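Local coordinates for protein VP5 (Halorubrum pleomorphic virus 2, PDB 6QGI) that probably acts as the envelope spike protein that fuses the viral membrane with that of the haloarchaeal host, at residues 206-209 and 210-214; 398-401 and 402-406. One frame throughout, in Å; residues are numbered along the deposited sequence.

Contact 1: 206-209 and 210-214; sequences LKNG and GPTVQ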
loop_
_atom_site.group_PDB
_atom_site.type_symbol
_atom_site.label_atom_id
_atom_site.label_comp_id
_atom_site.label_asym_id
_atom_site.label_seq_id
_atom_site.Cartn_x
_atom_site.Cartn_y
_atom_site.Cartn_z
ATOM N N LEU A 206 -7.413 -10.898 -21.906
ATOM C CA LEU A 206 -5.951 -10.753 -21.892
ATOM C C LEU A 206 -5.359 -11.913 -21.094
ATOM O O LEU A 206 -5.858 -12.203 -20.003
ATOM C CB LEU A 206 -5.515 -9.401 -21.281
ATOM C CG LEU A 206 -5.820 -8.127 -22.062
ATOM C CD1 LEU A 206 -5.634 -6.908 -21.190
ATOM C CD2 LEU A 206 -4.960 -8.006 -23.313
ATOM N N LYS A 207 -4.370 -12.618 -21.670
ATOM C CA LYS A 207 -3.736 -13.811 -21.108
ATOM C C LYS A 207 -3.578 -13.757 -19.587
ATOM O O LYS A 207 -3.810 -14.763 -18.919
ATOM C CB LYS A 207 -2.357 -14.050 -21.751
ATOM C CG LYS A 207 -1.855 -15.478 -21.589
ATOM C CD LYS A 207 -0.364 -15.578 -21.790
ATOM C CE LYS A 207 0.147 -16.910 -21.314
ATOM N NZ LYS A 207 1.625 -16.988 -21.400
ATOM N N ASN A 208 -3.206 -12.591 -19.049
ATOM C CA ASN A 208 -2.957 -12.428 -17.627
ATOM C C ASN A 208 -3.877 -11.392 -16.991
ATOM O O ASN A 208 -3.532 -10.820 -15.959
ATOM C CB ASN A 208 -1.493 -12.056 -17.414
ATOM C CG ASN A 208 -0.517 -12.979 -18.087
ATOM O OD1 ASN A 208 -0.684 -14.201 -18.100
ATOM N ND2 ASN A 208 0.521 -12.413 -18.668
ATOM N N GLY A 209 -5.049 -11.191 -17.590
ATOM C CA GLY A 209 -6.091 -10.299 -17.100
ATOM C C GLY A 209 -5.945 -8.858 -17.515
ATOM O O GLY A 209 -6.831 -8.295 -18.166
ATOM N N GLY A 210 -4.845 -8.262 -17.083
ATOM C CA GLY A 210 -4.482 -6.888 -17.393
ATOM C C GLY A 210 -3.360 -6.858 -18.406
ATOM O O GLY A 210 -2.768 -7.910 -18.691
ATOM N N PRO A 211 -3.051 -5.676 -18.994
ATOM C CA PRO A 211 -1.964 -5.621 -19.990
ATOM C C PRO A 211 -0.628 -6.106 -19.435
ATOM O O PRO A 211 -0.307 -5.870 -18.271
ATOM C CB PRO A 211 -1.881 -4.139 -20.369
ATOM C CG PRO A 211 -3.146 -3.527 -19.901
ATOM C CD PRO A 211 -3.659 -4.347 -18.772
ATOM N N THR A 212 0.131 -6.808 -20.271
ATOM C CA THR A 212 1.447 -7.315 -19.904
ATOM C C THR A 212 2.475 -6.436 -20.607
ATOM O O THR A 212 2.567 -6.449 -21.835
ATOM C CB THR A 212 1.551 -8.809 -20.225
ATOM O OG1 THR A 212 0.636 -9.514 -19.395
ATOM C CG2 THR A 212 2.944 -9.364 -20.023
ATOM N N VAL A 213 3.200 -5.631 -19.825
ATOM C CA VAL A 213 4.234 -4.743 -20.359
ATOM C C VAL A 213 5.564 -5.481 -20.303
ATOM O O VAL A 213 5.953 -5.975 -19.250
ATOM C CB VAL A 213 4.292 -3.373 -19.643
ATOM C CG1 VAL A 213 5.386 -2.493 -20.234
ATOM C CG2 VAL A 213 2.951 -2.662 -19.730
ATOM N N GLN A 214 6.244 -5.564 -21.441
ATOM C CA GLN A 214 7.525 -6.246 -21.542
ATOM C C GLN A 214 8.633 -5.309 -22.027
ATOM O O GLN A 214 8.382 -4.418 -22.839
ATOM C CB GLN A 214 7.409 -7.475 -22.466
ATOM C CG GLN A 214 6.954 -7.179 -23.904
ATOM C CD GLN A 214 6.882 -8.416 -24.760
ATOM O OE1 GLN A 214 6.634 -9.531 -24.281
ATOM N NE2 GLN A 214 7.073 -8.240 -26.062
HETATM O O HOH W 1 -2.059 -9.955 -20.444
#
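Leu-206 lays its methyl CD1 over the peptide bond that joins Gly-210 to Pro-211, lying 3.6 Å from both Gly-210 C and Pro-211 N. Leu-206 CD1 also meets Pro-211 CD at 4.0 Å. This reach depends on chi1 of -69°, which turns CG away from its own carbonyl carbon and under the returning chain. The leucine methyl thus packs on the backbone at Gly-210.

The fold-back that makes this overlap possible comes from two successive turns. Leu-206 to Gly-209 form a type I beta turn, closed by the short bond from Gly-209 N to Leu-206 O (2.7 Å). Gly-209 then takes a positive phi of 85°, as in a classic gamma turn, in which Gly-210 N reaches back to Asn-208 O at 3.1 Å; the bond is bent and weak.

One water fills the mouth of the bend. It accepts from Asn-208 N, donates to Gly-210 O at 2.8 Å, and is hydrogen-bonded to Thr-212 OG1 at 2.9 Å. Thr-212 holds that hydroxyl anti to its carbonyl carbon (chi1 -65°), which swings it back toward the turn. Three polar groups on both limbs are thus tied through a single molecule.

Outside the bend, Leu-206 and Pro-211 both rest on Leu-156 of strand 155-159, and the hydroxyl of Tyr-193 is bonded to Leu-206 N. The arrangement is that of a water-bridged beta turn running into a gamma turn, which delivers the chain into the first strand of the antiparallel pair 212-215 and 218-221.

Contact 2: 398-401 and 402-406; sequences TATG and NGTWY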
loop_
_atom_site.group_PDB
_atom_site.type_symbol
_atom_site.label_atom_id
_atom_site.label_comp_id
_atom_site.label_asym_id
_atom_site.label_seq_id
_atom_site.Cartn_x
_atom_site.Cartn_y
_atom_site.Cartn_z
ATOM N N THR A 398 27.937 3.275 -10.586
ATOM C CA THR A 398 27.669 3.345 -12.024
ATOM C C THR A 398 27.391 1.955 -12.571
ATOM O O THR A 398 28.148 1.015 -12.324
ATOM C CB THR A 398 28.807 4.053 -12.780
ATOM O OG1 THR A 398 30.034 3.436 -12.445
ATOM C CG2 THR A 398 28.913 5.518 -12.434
ATOM N N ALA A 399 26.305 1.842 -13.326
ATOM C CA ALA A 399 25.861 0.599 -13.929
ATOM C C ALA A 399 26.434 0.385 -15.317
ATOM O O ALA A 399 26.676 1.338 -16.060
ATOM C CB ALA A 399 24.344 0.583 -14.013
ATOM N N THR A 400 26.617 -0.891 -15.667
ATOM C CA THR A 400 27.014 -1.380 -16.982
ATOM C C THR A 400 25.880 -2.299 -17.439
ATOM O O THR A 400 25.106 -2.778 -16.601
ATOM C CB THR A 400 28.394 -2.053 -16.953
ATOM O OG1 THR A 400 28.485 -2.928 -15.831
ATOM C CG2 THR A 400 29.532 -1.051 -16.919
ATOM N N GLY A 401 25.767 -2.521 -18.745
ATOM C CA GLY A 401 24.715 -3.362 -19.313
ATOM C C GLY A 401 24.757 -4.832 -18.923
ATOM O O GLY A 401 23.761 -5.543 -19.096
ATOM N N ASN A 402 25.903 -5.293 -18.378
ATOM C CA ASN A 402 26.149 -6.686 -17.996
ATOM C C ASN A 402 25.794 -7.021 -16.514
ATOM O O ASN A 402 26.170 -8.089 -16.018
ATOM C CB ASN A 402 27.610 -7.034 -18.291
ATOM C CG ASN A 402 27.962 -7.087 -19.770
ATOM O OD1 ASN A 402 27.110 -7.306 -20.651
ATOM N ND2 ASN A 402 29.239 -6.902 -20.079
ATOM N N GLY A 403 25.045 -6.137 -15.855
ATOM C CA GLY A 403 24.585 -6.330 -14.482
ATOM C C GLY A 403 25.630 -6.222 -13.388
ATOM O O GLY A 403 25.644 -7.038 -12.461
ATOM N N THR A 404 26.492 -5.196 -13.471
ATOM C CA THR A 404 27.534 -4.913 -12.478
ATOM C C THR A 404 27.524 -3.423 -12.138
ATOM O O THR A 404 27.106 -2.607 -12.964
ATOM C CB THR A 404 28.918 -5.384 -12.941
ATOM O OG1 THR A 404 29.127 -5.016 -14.302
ATOM C CG2 THR A 404 29.118 -6.878 -12.765
ATOM N N TRP A 405 27.941 -3.073 -10.912
ATOM C CA TRP A 405 27.953 -1.683 -10.469
ATOM C C TRP A 405 29.339 -1.300 -9.977
ATOM O O TRP A 405 29.830 -1.871 -9.005
ATOM C CB TRP A 405 26.873 -1.441 -9.406
ATOM C CG TRP A 405 25.501 -1.401 -10.006
ATOM C CD1 TRP A 405 24.832 -0.296 -10.437
ATOM C CD2 TRP A 405 24.686 -2.528 -10.362
ATOM N NE1 TRP A 405 23.624 -0.657 -10.986
ATOM C CE2 TRP A 405 23.516 -2.023 -10.968
ATOM C CE3 TRP A 405 24.812 -3.918 -10.191
ATOM C CZ2 TRP A 405 22.485 -2.858 -11.418
ATOM C CZ3 TRP A 405 23.801 -4.745 -10.656
ATOM C CH2 TRP A 405 22.643 -4.213 -11.237
ATOM N N TYR A 406 29.983 -0.353 -10.677
ATOM C CA TYR A 406 31.337 0.073 -10.342
ATOM C C TYR A 406 31.392 1.512 -9.831
ATOM O O TYR A 406 30.525 2.319 -10.147
ATOM C CB TYR A 406 32.287 -0.108 -11.548
ATOM C CG TYR A 406 32.092 0.888 -12.673
ATOM C CD1 TYR A 406 31.127 0.672 -13.657
ATOM C CD2 TYR A 406 32.905 2.009 -12.792
ATOM C CE1 TYR A 406 30.955 1.575 -14.708
ATOM C CE2 TYR A 406 32.740 2.920 -13.832
ATOM C CZ TYR A 406 31.764 2.697 -14.791
ATOM O OH TYR A 406 31.584 3.599 -15.811
#
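Thr-398 and Tyr-406 share a hydrogen-bonded antiparallel pair, with Tyr-406 N to Thr-398 O and Thr-398 N to Tyr-406 O both at 2.8 Å. Beyond the next pair, Thr-400 N reaches Thr-404 O nearly along the C=O axis, and Gly-403 N closes a type I turn on Thr-400 O by a weak bond. Gly-403, with phi at 72°, takes the left-handed position of a type I turn followed by a G1 bulge.

Hydroxyls reinforce the backbone. Thr-398 OG1 donates to Tyr-406 O at 2.6 Å from above the carbonyl plane, giving that oxygen two donors. A relay runs nearer the turn: Thr-404 OG1 donates to Thr-400 OG1 (2.7 Å), which in turn donates to Thr-404 O, again from above the plane, so this oxygen too is gripped twice.

Aromatic contacts occupy both faces. Tyr-406 sets CG between its backbone N and carbonyl carbon (chi1 73°), which folds the ring over Thr-398; Thr-398 OG1 sits tightly under one face, 3.0 Å from Tyr-406 CZ, while CB makes a CH-pi contact. Thr-400 CG2 approaches Tyr-406 CE1 at 3.7 Å. On the reverse face, Ala-399 CB meets Trp-405 NE1 obliquely at 3.3 Å.

Strand 405-408 is the middle strand of a three-stranded antiparallel sheet, between 398-399 and 367-370; Trp-405 bonds to Leu-370 through its backbone and packs on Glu-373 and Pro-374.

Contact 1 closes well before contact 2 opens along the chain, and the two lie in different parts of the fold. Their centres are 30 Å apart and their nearest atoms about 15 Å, so they do not meet directly. They share no sheet: 210-214 enters the two-stranded pair 212-215 and 218-221, close to helix 37-60, whereas 398-406 belongs to the small sheet completed by strand 367-370. Contact 1 is buried; contact 2 is a surface hairpin, with the side chain of Thr-398 about 9 Å from the sugar carried by the glycosylated Asn-396. Contact 1 turns the chain into its strand, while contact 2 joins two strands of its sheet.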